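Local coordinates for protein N-acetylglucosaminidase (PDB 6INX) that probably cleaves N-acetylglucosamine linkages in glycans, as a glycoside hydrolase of family 18 with N-acetylglucosaminidase activity, at residues A[130-141]-A[150-158]. Sequence-based numbering, arbitrary orientation.
Sequences FTLLLRTMREAL and RHYWLTIAA
L154 pushes its isobutyl group into the underside of helix 130-141, where its two methyls part ways. L154 CD1 lies 4.0 Å from CE of M137, whose chain bends at chi3, and also touches CD1 of L141; L154 CD2 settles on the helix backbone, 3.6 Å from the carbonyl O of L134. The side chain of L134 straddles CG2 of I156 with both methyls, L134 CD2 coming to 3.9 Å, while L134 CD1 also rests over the rim of one face of the F130 ring. That ring meets I156 edge-on, F130 CZ 4.1 Å from I156 CD1, swung there with CG anti to the backbone N (chi1 -176°).

R138 is the polar element of the interface. Bends at chi2 and chi3 bring its chain round from the helix flank and across to the strand, where CB of L154 sits 3.5 Å above the guanidinium plane, toward its rim. R138 NH1 donates to O of Y152 at 2.9 Å; the acceptor lies at the edge, in the guanidinium plane, although the N-H is bent to 143°. D178 and D142 form salt bridges with NH2 and NH1, and NE reaches the carbonyl of Y176, partners that probably fix the buried group's position and rotation and offset its charge. D178 also binds the backbone N of L154 and NE2 of H151. Past R138, Y152 points a ring edge, CD2, at O of L141, 3.6 Å away.

Helix 126-148 runs nearly antiparallel to strand 153-159 (159° between the local axes), which has strand 179-183 as its parallel neighbour on one side and strand 105-109 on the other; 105-109, the helix and 153-159 form a beta-alpha-beta crossover unit of the TIM barrel of glycoside hydrolase family 18.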
loop_
_atom_site.group_PDB
_atom_site.type_symbol
_atom_site.label_atom_id
_atom_site.label_comp_id
_atom_site.label_asym_id
_atom_site.label_seq_id
_atom_site.Cartn_x
_atom_site.Cartn_y
_atom_site.Cartn_z
ATOM N N PHE A 130 9.940 9.663 -19.402
ATOM C CA PHE A 130 8.715 9.068 -19.940
ATOM C C PHE A 130 7.913 10.093 -20.734
ATOM O O PHE A 130 7.404 9.793 -21.822
ATOM C CB PHE A 130 7.900 8.506 -18.766
ATOM C CG PHE A 130 6.632 7.765 -19.137
ATOM C CD1 PHE A 130 6.636 6.713 -20.052
ATOM C CD2 PHE A 130 5.437 8.075 -18.484
ATOM C CE1 PHE A 130 5.477 6.006 -20.328
ATOM C CE2 PHE A 130 4.274 7.375 -18.758
ATOM C CZ PHE A 130 4.289 6.339 -19.681
ATOM N N THR A 131 7.810 11.318 -20.212
ATOM C CA THR A 131 7.117 12.377 -20.937
ATOM C C THR A 131 7.814 12.662 -22.258
ATOM O O THR A 131 7.159 12.803 -23.295
ATOM C CB THR A 131 7.097 13.640 -20.089
ATOM O OG1 THR A 131 6.507 13.339 -18.819
ATOM C CG2 THR A 131 6.278 14.725 -20.792
ATOM N N LEU A 132 9.146 12.782 -22.226
ATOM C CA LEU A 132 9.898 13.035 -23.455
ATOM C C LEU A 132 9.739 11.894 -24.451
ATOM O O LEU A 132 9.630 12.126 -25.663
ATOM C CB LEU A 132 11.380 13.232 -23.136
ATOM C CG LEU A 132 11.728 14.359 -22.169
ATOM C CD1 LEU A 132 13.219 14.356 -21.864
ATOM C CD2 LEU A 132 11.270 15.703 -22.726
ATOM N N LEU A 133 9.757 10.652 -23.965
ATOM C CA LEU A 133 9.579 9.507 -24.854
ATOM C C LEU A 133 8.230 9.562 -25.569
ATOM O O LEU A 133 8.153 9.375 -26.793
ATOM C CB LEU A 133 9.722 8.209 -24.049
ATOM C CG LEU A 133 9.360 6.911 -24.785
ATOM C CD1 LEU A 133 10.345 6.661 -25.925
ATOM C CD2 LEU A 133 9.281 5.690 -23.847
ATOM N N LEU A 134 7.146 9.773 -24.810
ATOM C CA LEU A 134 5.820 9.793 -25.416
ATOM C C LEU A 134 5.653 10.977 -26.357
ATOM O O LEU A 134 4.997 10.857 -27.395
ATOM C CB LEU A 134 4.747 9.813 -24.323
ATOM C CG LEU A 134 4.666 8.531 -23.495
ATOM C CD1 LEU A 134 3.741 8.722 -22.299
ATOM C CD2 LEU A 134 4.186 7.391 -24.360
ATOM N N ARG A 135 6.215 12.133 -25.999
ATOM C CA ARG A 135 6.160 13.284 -26.896
ATOM C C ARG A 135 6.830 12.957 -28.224
ATOM O O ARG A 135 6.284 13.231 -29.298
ATOM C CB ARG A 135 6.843 14.485 -26.240
ATOM C CG ARG A 135 6.831 15.734 -27.123
ATOM C CD ARG A 135 7.630 16.895 -26.542
ATOM N NE ARG A 135 7.371 17.101 -25.125
ATOM C CZ ARG A 135 7.772 18.169 -24.443
ATOM N NH1 ARG A 135 8.449 19.130 -25.061
ATOM N NH2 ARG A 135 7.498 18.276 -23.150
ATOM N N THR A 136 8.011 12.331 -28.166
ATOM C CA THR A 136 8.752 12.022 -29.385
ATOM C C THR A 136 8.023 10.977 -30.221
ATOM O O THR A 136 7.978 11.067 -31.454
ATOM C CB THR A 136 10.139 11.506 -28.993
ATOM O OG1 THR A 136 10.803 12.504 -28.213
ATOM C CG2 THR A 136 10.978 11.194 -30.218
ATOM N N MET A 137 7.439 9.977 -29.564
ATOM C CA MET A 137 6.690 8.961 -30.289
ATOM C C MET A 137 5.434 9.550 -30.923
ATOM O O MET A 137 5.100 9.223 -32.069
ATOM C CB MET A 137 6.328 7.826 -29.335
ATOM C CG MET A 137 7.536 7.006 -28.844
ATOM S SD MET A 137 7.054 5.605 -27.795
ATOM C CE MET A 137 6.013 4.726 -28.978
ATOM N N ARG A 138 4.728 10.415 -30.191
ATOM C CA ARG A 138 3.556 11.079 -30.757
ATOM C C ARG A 138 3.937 11.950 -31.947
ATOM O O ARG A 138 3.245 11.947 -32.968
ATOM C CB ARG A 138 2.848 11.899 -29.677
ATOM C CG ARG A 138 1.825 12.899 -30.227
ATOM C CD ARG A 138 0.766 12.225 -31.082
ATOM N NE ARG A 138 -0.187 11.513 -30.255
ATOM C CZ ARG A 138 -1.128 10.695 -30.717
ATOM N NH1 ARG A 138 -1.244 10.467 -32.018
ATOM N NH2 ARG A 138 -1.944 10.095 -29.864
ATOM N N GLU A 139 5.044 12.683 -31.837
ATOM C CA GLU A 139 5.491 13.507 -32.958
ATOM C C GLU A 139 5.737 12.668 -34.203
ATOM O O GLU A 139 5.316 13.043 -35.306
ATOM C CB GLU A 139 6.742 14.286 -32.557
ATOM C CG GLU A 139 6.422 15.464 -31.651
ATOM C CD GLU A 139 7.637 16.019 -30.934
ATOM O OE1 GLU A 139 8.711 15.387 -30.982
ATOM O OE2 GLU A 139 7.515 17.091 -30.305
ATOM N N ALA A 140 6.401 11.518 -34.048
ATOM C CA ALA A 140 6.722 10.680 -35.202
ATOM C C ALA A 140 5.473 10.045 -35.789
ATOM O O ALA A 140 5.317 9.980 -37.016
ATOM C CB ALA A 140 7.723 9.592 -34.798
ATOM N N LEU A 141 4.569 9.571 -34.927
ATOM C CA LEU A 141 3.335 8.964 -35.412
ATOM C C LEU A 141 2.455 9.993 -36.111
ATOM O O LEU A 141 1.811 9.675 -37.114
ATOM C CB LEU A 141 2.597 8.288 -34.254
ATOM C CG LEU A 141 3.246 6.973 -33.815
ATOM C CD1 LEU A 141 2.690 6.532 -32.471
ATOM C CD2 LEU A 141 3.044 5.904 -34.874
ATOM N N ARG A 150 -4.173 10.232 -42.360
ATOM C CA ARG A 150 -4.994 9.588 -41.343
ATOM C C ARG A 150 -4.414 9.875 -39.964
ATOM O O ARG A 150 -3.350 10.482 -39.823
ATOM C CB ARG A 150 -5.039 8.082 -41.563
ATOM C CG ARG A 150 -3.656 7.449 -41.546
ATOM C CD ARG A 150 -3.757 5.956 -41.440
ATOM N NE ARG A 150 -4.213 5.582 -40.109
ATOM C CZ ARG A 150 -4.481 4.336 -39.735
ATOM N NH1 ARG A 150 -4.342 3.335 -40.595
ATOM N NH2 ARG A 150 -4.887 4.097 -38.497
ATOM N N HIS A 151 -5.132 9.413 -38.945
ATOM C CA HIS A 151 -4.690 9.501 -37.560
ATOM C C HIS A 151 -4.031 8.189 -37.168
ATOM O O HIS A 151 -4.510 7.111 -37.529
ATOM C CB HIS A 151 -5.899 9.723 -36.649
ATOM C CG HIS A 151 -5.553 9.921 -35.203
ATOM N ND1 HIS A 151 -4.776 10.970 -34.757
ATOM C CD2 HIS A 151 -5.911 9.222 -34.099
ATOM C CE1 HIS A 151 -4.657 10.898 -33.440
ATOM N NE2 HIS A 151 -5.341 9.850 -33.018
ATOM N N TYR A 152 -2.927 8.284 -36.437
ATOM C CA TYR A 152 -2.340 7.132 -35.768
ATOM C C TYR A 152 -2.457 7.363 -34.268
ATOM O O TYR A 152 -2.378 8.505 -33.808
ATOM C CB TYR A 152 -0.878 6.944 -36.169
ATOM C CG TYR A 152 -0.722 6.337 -37.548
ATOM C CD1 TYR A 152 -1.110 5.030 -37.801
ATOM C CD2 TYR A 152 -0.174 7.072 -38.592
ATOM C CE1 TYR A 152 -0.979 4.474 -39.064
ATOM C CE2 TYR A 152 -0.040 6.529 -39.859
ATOM C CZ TYR A 152 -0.438 5.227 -40.084
ATOM O OH TYR A 152 -0.300 4.685 -41.341
ATOM N N TRP A 153 -2.692 6.286 -33.522
ATOM C CA TRP A 153 -3.021 6.340 -32.104
ATOM C C TRP A 153 -1.793 6.097 -31.232
ATOM O O TRP A 153 -0.898 5.327 -31.587
ATOM C CB TRP A 153 -4.069 5.278 -31.758
ATOM C CG TRP A 153 -5.407 5.492 -32.405
ATOM C CD1 TRP A 153 -5.683 5.492 -33.744
ATOM C CD2 TRP A 153 -6.653 5.714 -31.741
ATOM N NE1 TRP A 153 -7.022 5.707 -33.952
ATOM C CE2 TRP A 153 -7.639 5.852 -32.737
ATOM C CE3 TRP A 153 -7.030 5.812 -30.400
ATOM C CZ2 TRP A 153 -8.978 6.084 -32.436
ATOM C CZ3 TRP A 153 -8.357 6.050 -30.100
ATOM C CH2 TRP A 153 -9.317 6.177 -31.114
ATOM N N LEU A 154 -1.790 6.726 -30.056
ATOM C CA LEU A 154 -0.802 6.438 -29.021
ATOM C C LEU A 154 -1.537 6.415 -27.693
ATOM O O LEU A 154 -2.206 7.388 -27.339
ATOM C CB LEU A 154 0.311 7.495 -28.995
ATOM C CG LEU A 154 1.454 7.215 -28.014
ATOM C CD1 LEU A 154 2.199 5.941 -28.403
ATOM C CD2 LEU A 154 2.391 8.415 -27.961
ATOM N N THR A 155 -1.439 5.297 -26.980
ATOM C CA THR A 155 -2.043 5.153 -25.663
ATOM C C THR A 155 -0.993 4.563 -24.737
ATOM O O THR A 155 0.098 4.186 -25.170
ATOM C CB THR A 155 -3.281 4.242 -25.700
ATOM O OG1 THR A 155 -2.883 2.918 -26.063
ATOM C CG2 THR A 155 -4.311 4.736 -26.719
ATOM N N ILE A 156 -1.324 4.500 -23.442
ATOM C CA ILE A 156 -0.503 3.790 -22.473
ATOM C C ILE A 156 -1.410 2.939 -21.604
ATOM O O ILE A 156 -2.610 3.185 -21.483
ATOM C CB ILE A 156 0.353 4.709 -21.567
ATOM C CG1 ILE A 156 -0.546 5.556 -20.649
ATOM C CG2 ILE A 156 1.330 5.542 -22.401
ATOM C CD1 ILE A 156 0.225 6.359 -19.603
ATOM N N ALA A 157 -0.813 1.917 -21.006
ATOM C CA ALA A 157 -1.404 1.244 -19.860
ATOM C C ALA A 157 -0.643 1.699 -18.628
ATOM O O ALA A 157 0.596 1.623 -18.592
ATOM C CB ALA A 157 -1.279 -0.272 -20.000
ATOM N N ALA A 158 -1.374 2.168 -17.624
ATOM C CA ALA A 158 -0.788 2.779 -16.444
ATOM C C ALA A 158 -1.104 1.967 -15.198
ATOM O O ALA A 158 -2.188 1.390 -15.080
ATOM C CB ALA A 158 -1.332 4.198 -16.264
#